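Local coordinates for protein aminopeptidase N (Francisella tularensis subsp. tularensis, PDB 5DLL) that removes N-terminal amino acids from peptides as a zinc-dependent M1-family aminopeptidase, probably in the breakdown of intracellular peptides, at residues A363-I376 / N386-I399. Numbering follows the deposited sequence.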
# COMPACT_ATOMS: atom_id res chain seq x y z
N ALA A 363 2.85 11.74 -0.28
CA ALA A 363 3.68 11.16 -1.33
C ALA A 363 3.19 11.44 -2.75
O ALA A 363 3.98 11.80 -3.62
CB ALA A 363 3.80 9.65 -1.13
N GLN A 364 1.89 11.28 -2.97
CA GLN A 364 1.33 11.38 -4.32
C GLN A 364 1.42 12.81 -4.84
O GLN A 364 1.89 13.04 -5.95
CB GLN A 364 -0.12 10.90 -4.35
CG GLN A 364 -0.62 10.46 -5.72
CD GLN A 364 -0.89 11.62 -6.66
OE1 GLN A 364 -1.50 12.62 -6.27
NE2 GLN A 364 -0.43 11.49 -7.90
N PHE A 365 0.97 13.76 -4.03
CA PHE A 365 1.12 15.19 -4.34
C PHE A 365 2.59 15.54 -4.56
O PHE A 365 2.91 16.30 -5.47
CB PHE A 365 0.53 16.05 -3.22
CG PHE A 365 -0.98 16.23 -3.29
CD1 PHE A 365 -1.79 15.37 -4.03
CD2 PHE A 365 -1.59 17.25 -2.58
CE1 PHE A 365 -3.16 15.54 -4.07
CE2 PHE A 365 -2.96 17.43 -2.61
CZ PHE A 365 -3.74 16.58 -3.36
N ALA A 366 3.47 14.98 -3.73
CA ALA A 366 4.91 15.21 -3.85
C ALA A 366 5.48 14.65 -5.16
O ALA A 366 6.40 15.24 -5.74
CB ALA A 366 5.66 14.62 -2.66
N GLU A 367 4.95 13.51 -5.60
CA GLU A 367 5.34 12.90 -6.87
C GLU A 367 4.85 13.72 -8.07
O GLU A 367 5.57 13.85 -9.06
CB GLU A 367 4.81 11.47 -6.95
CG GLU A 367 5.30 10.69 -8.16
CD GLU A 367 5.01 9.20 -8.05
OE1 GLU A 367 3.84 8.83 -7.84
OE2 GLU A 367 5.97 8.41 -8.17
N ASP A 368 3.63 14.25 -7.99
CA ASP A 368 3.07 15.08 -9.06
C ASP A 368 3.71 16.47 -9.12
O ASP A 368 3.58 17.16 -10.13
CB ASP A 368 1.55 15.19 -8.93
CG ASP A 368 0.79 14.06 -9.63
OD1 ASP A 368 1.40 13.28 -10.40
OD2 ASP A 368 -0.44 13.97 -9.41
N ALA A 369 4.37 16.88 -8.04
CA ALA A 369 5.14 18.14 -8.01
C ALA A 369 6.57 17.96 -8.55
O ALA A 369 7.22 18.93 -8.91
CB ALA A 369 5.20 18.68 -6.59
N SER A 370 7.02 16.70 -8.61
CA SER A 370 8.40 16.38 -8.99
C SER A 370 8.58 16.27 -10.51
O SER A 370 7.59 16.29 -11.26
CB SER A 370 8.83 15.06 -8.31
OG SER A 370 8.26 13.92 -8.94
N PRO A 371 9.84 16.18 -10.98
CA PRO A 371 10.14 15.84 -12.38
C PRO A 371 9.65 14.45 -12.79
O PRO A 371 9.47 14.19 -13.98
CB PRO A 371 11.67 15.89 -12.44
CG PRO A 371 12.07 16.79 -11.33
CD PRO A 371 11.06 16.56 -10.24
N MET A 372 9.42 13.57 -11.81
CA MET A 372 8.93 12.22 -12.07
C MET A 372 7.41 12.17 -12.29
O MET A 372 6.86 11.08 -12.46
CB MET A 372 9.28 11.29 -10.89
CG MET A 372 10.77 11.23 -10.55
SD MET A 372 11.77 10.49 -11.85
CE MET A 372 11.31 8.76 -11.71
N SER A 373 6.75 13.33 -12.28
CA SER A 373 5.29 13.40 -12.42
C SER A 373 4.78 12.64 -13.64
O SER A 373 5.40 12.66 -14.70
CB SER A 373 4.85 14.86 -12.52
OG SER A 373 5.41 15.49 -13.66
N HIS A 374 3.64 11.97 -13.47
CA HIS A 374 3.02 11.21 -14.56
C HIS A 374 1.52 11.00 -14.32
O HIS A 374 1.04 11.19 -13.20
CB HIS A 374 3.73 9.86 -14.76
CG HIS A 374 3.76 8.99 -13.54
ND1 HIS A 374 4.63 9.20 -12.49
CD2 HIS A 374 3.06 7.87 -13.22
CE1 HIS A 374 4.45 8.27 -11.57
NE2 HIS A 374 3.50 7.45 -11.99
N PRO A 375 0.78 10.63 -15.38
CA PRO A 375 -0.63 10.27 -15.19
C PRO A 375 -0.74 8.85 -14.64
O PRO A 375 0.25 8.12 -14.62
CB PRO A 375 -1.22 10.34 -16.62
CG PRO A 375 -0.11 10.78 -17.53
CD PRO A 375 1.17 10.53 -16.80
N ILE A 376 -1.93 8.47 -14.19
CA ILE A 376 -2.14 7.12 -13.67
C ILE A 376 -2.07 6.07 -14.79
O ILE A 376 -1.75 4.90 -14.54
CB ILE A 376 -3.45 7.00 -12.85
CG1 ILE A 376 -4.69 7.20 -13.73
CG2 ILE A 376 -3.43 7.99 -11.69
CD1 ILE A 376 -6.00 6.87 -13.03
N ASN A 386 8.69 1.94 -13.41
CA ASN A 386 8.05 3.22 -13.70
C ASN A 386 6.57 3.23 -13.31
O ASN A 386 6.01 4.27 -12.97
CB ASN A 386 8.17 3.57 -15.20
CG ASN A 386 9.61 3.79 -15.64
OD1 ASN A 386 10.55 3.36 -14.98
ND2 ASN A 386 9.78 4.47 -16.78
N PHE A 387 5.93 2.06 -13.37
CA PHE A 387 4.52 1.90 -13.03
C PHE A 387 4.24 1.71 -11.54
O PHE A 387 3.15 2.01 -11.07
CB PHE A 387 3.91 0.72 -13.79
CG PHE A 387 3.85 0.92 -15.28
CD1 PHE A 387 3.19 2.01 -15.82
CD2 PHE A 387 4.41 -0.02 -16.14
CE1 PHE A 387 3.12 2.19 -17.19
CE2 PHE A 387 4.34 0.15 -17.51
CZ PHE A 387 3.69 1.25 -18.04
N TYR A 388 5.22 1.19 -10.79
CA TYR A 388 5.02 0.90 -9.37
C TYR A 388 5.19 2.15 -8.51
O TYR A 388 6.20 2.32 -7.82
CB TYR A 388 5.97 -0.23 -8.92
CG TYR A 388 5.89 -1.49 -9.77
CD1 TYR A 388 4.72 -1.84 -10.44
CD2 TYR A 388 6.99 -2.34 -9.89
CE1 TYR A 388 4.65 -2.99 -11.21
CE2 TYR A 388 6.92 -3.50 -10.66
CZ TYR A 388 5.74 -3.81 -11.31
OH TYR A 388 5.64 -4.95 -12.08
N THR A 389 4.19 3.03 -8.58
CA THR A 389 4.23 4.34 -7.93
C THR A 389 2.91 4.62 -7.22
O THR A 389 1.88 4.04 -7.56
CB THR A 389 4.45 5.46 -8.95
OG1 THR A 389 3.43 5.40 -9.96
CG2 THR A 389 5.81 5.33 -9.61
N VAL A 390 2.95 5.53 -6.25
CA VAL A 390 1.74 5.96 -5.54
C VAL A 390 0.72 6.62 -6.46
O VAL A 390 -0.49 6.48 -6.26
CB VAL A 390 2.06 6.88 -4.33
CG1 VAL A 390 2.84 6.12 -3.28
CG2 VAL A 390 2.83 8.13 -4.76
N THR A 391 1.18 7.33 -7.48
CA THR A 391 0.29 7.85 -8.51
C THR A 391 -0.54 6.73 -9.15
O THR A 391 -1.76 6.82 -9.19
CB THR A 391 1.09 8.58 -9.61
OG1 THR A 391 1.70 9.76 -9.06
CG2 THR A 391 0.20 8.96 -10.79
N VAL A 392 0.12 5.68 -9.63
CA VAL A 392 -0.57 4.61 -10.35
C VAL A 392 -1.48 3.78 -9.43
O VAL A 392 -2.60 3.43 -9.80
CB VAL A 392 0.44 3.68 -11.07
CG1 VAL A 392 -0.25 2.46 -11.67
CG2 VAL A 392 1.18 4.45 -12.16
N TYR A 393 -1.00 3.48 -8.22
CA TYR A 393 -1.74 2.61 -7.29
C TYR A 393 -2.75 3.38 -6.45
O TYR A 393 -3.95 3.08 -6.47
CB TYR A 393 -0.76 1.88 -6.36
CG TYR A 393 -0.07 0.69 -6.99
CD1 TYR A 393 0.63 0.82 -8.19
CD2 TYR A 393 -0.11 -0.56 -6.38
CE1 TYR A 393 1.26 -0.27 -8.77
CE2 TYR A 393 0.52 -1.66 -6.95
CZ TYR A 393 1.21 -1.50 -8.14
OH TYR A 393 1.84 -2.59 -8.72
N ASN A 394 -2.26 4.37 -5.71
CA ASN A 394 -3.06 5.06 -4.70
C ASN A 394 -3.96 6.15 -5.27
O ASN A 394 -5.12 6.26 -4.87
CB ASN A 394 -2.16 5.60 -3.59
CG ASN A 394 -1.27 4.52 -2.98
OD1 ASN A 394 -0.10 4.40 -3.32
ND2 ASN A 394 -1.84 3.71 -2.10
N LYS A 395 -3.46 6.95 -6.21
CA LYS A 395 -4.33 7.87 -6.97
C LYS A 395 -5.20 7.10 -7.97
O LYS A 395 -6.24 7.61 -8.38
CB LYS A 395 -3.53 8.97 -7.68
CG LYS A 395 -4.37 9.85 -8.61
CD LYS A 395 -3.61 11.08 -9.08
CE LYS A 395 -4.43 11.90 -10.07
NZ LYS A 395 -3.81 13.20 -10.43
N GLY A 396 -4.79 5.90 -8.34
CA GLY A 396 -5.63 5.00 -9.14
C GLY A 396 -6.91 4.61 -8.42
O GLY A 396 -7.99 4.65 -9.00
N ALA A 397 -6.78 4.24 -7.15
CA ALA A 397 -7.93 3.90 -6.30
C ALA A 397 -8.84 5.11 -6.05
O ALA A 397 -10.07 4.97 -6.05
CB ALA A 397 -7.45 3.33 -4.97
N GLU A 398 -8.25 6.28 -5.84
CA GLU A 398 -9.00 7.53 -5.68
C GLU A 398 -9.92 7.79 -6.87
O GLU A 398 -11.04 8.27 -6.69
CB GLU A 398 -8.07 8.74 -5.50
CG GLU A 398 -7.31 8.78 -4.19
CD GLU A 398 -8.22 8.97 -2.99
OE1 GLU A 398 -8.90 10.03 -2.91
OE2 GLU A 398 -8.25 8.07 -2.12
N ILE A 399 -9.44 7.48 -8.07
CA ILE A 399 -10.23 7.67 -9.28
C ILE A 399 -11.42 6.70 -9.31
O ILE A 399 -12.52 7.07 -9.72
CB ILE A 399 -9.38 7.50 -10.56
CG1 ILE A 399 -8.28 8.57 -10.63
CG2 ILE A 399 -10.25 7.58 -11.81
CD1 ILE A 399 -8.76 10.00 -10.68
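Glu-367 and His-374 reach across to Thr-389 and Thr-391 in a mixed contact of the M1 peptidase domain, a polar network flanked by apolar packing, where the last turns of helix 349-369 and the loop after it meet the start of helix 390-423. The N-to-C directions of the two short helix segments lie 128° apart, nearer antiparallel than parallel. Glu-367 OE1 accepts from both Thr-391 N (3.1 Å) and Thr-391 OG1 (2.6 Å); a carboxylate suits this place because it can take a first-turn N-H together with a hydroxyl, and probably gains from the helix dipole. Thr-391 OG1 in turn accepts from Gln-364 NE2 (3.0 Å), which also donates to Asp-368 OD2 from above the carboxylate plane. Asp-368 makes a long salt bridge to Lys-395, whose extended aliphatic chain lies against the Gln-364 amide. Val-390 CG2 packs on Gln-364 CA and Ala-363 CB.

Thr-389 is the N-cap: its OG1 takes a weak bond from Val-392 N and pairs with His-374 NE2 (2.9 Å). His-374 ND1 donates to Met-372 O, so both ring nitrogens are held, while Thr-391 CG2 makes a CH-pi contact over one face. Two residues on, branched Ile-376 lies along the helix flank, CG2 near Thr-391 O and Lys-395 CG, CD1 against Ile-399 CG1 (3.7 Å).

Ile-376 and Ile-399 continue onto Tyr-452 of helix 450-453, and Tyr-393 and Ala-397 face helix 328-346, which carries the zinc ligand Glu-332.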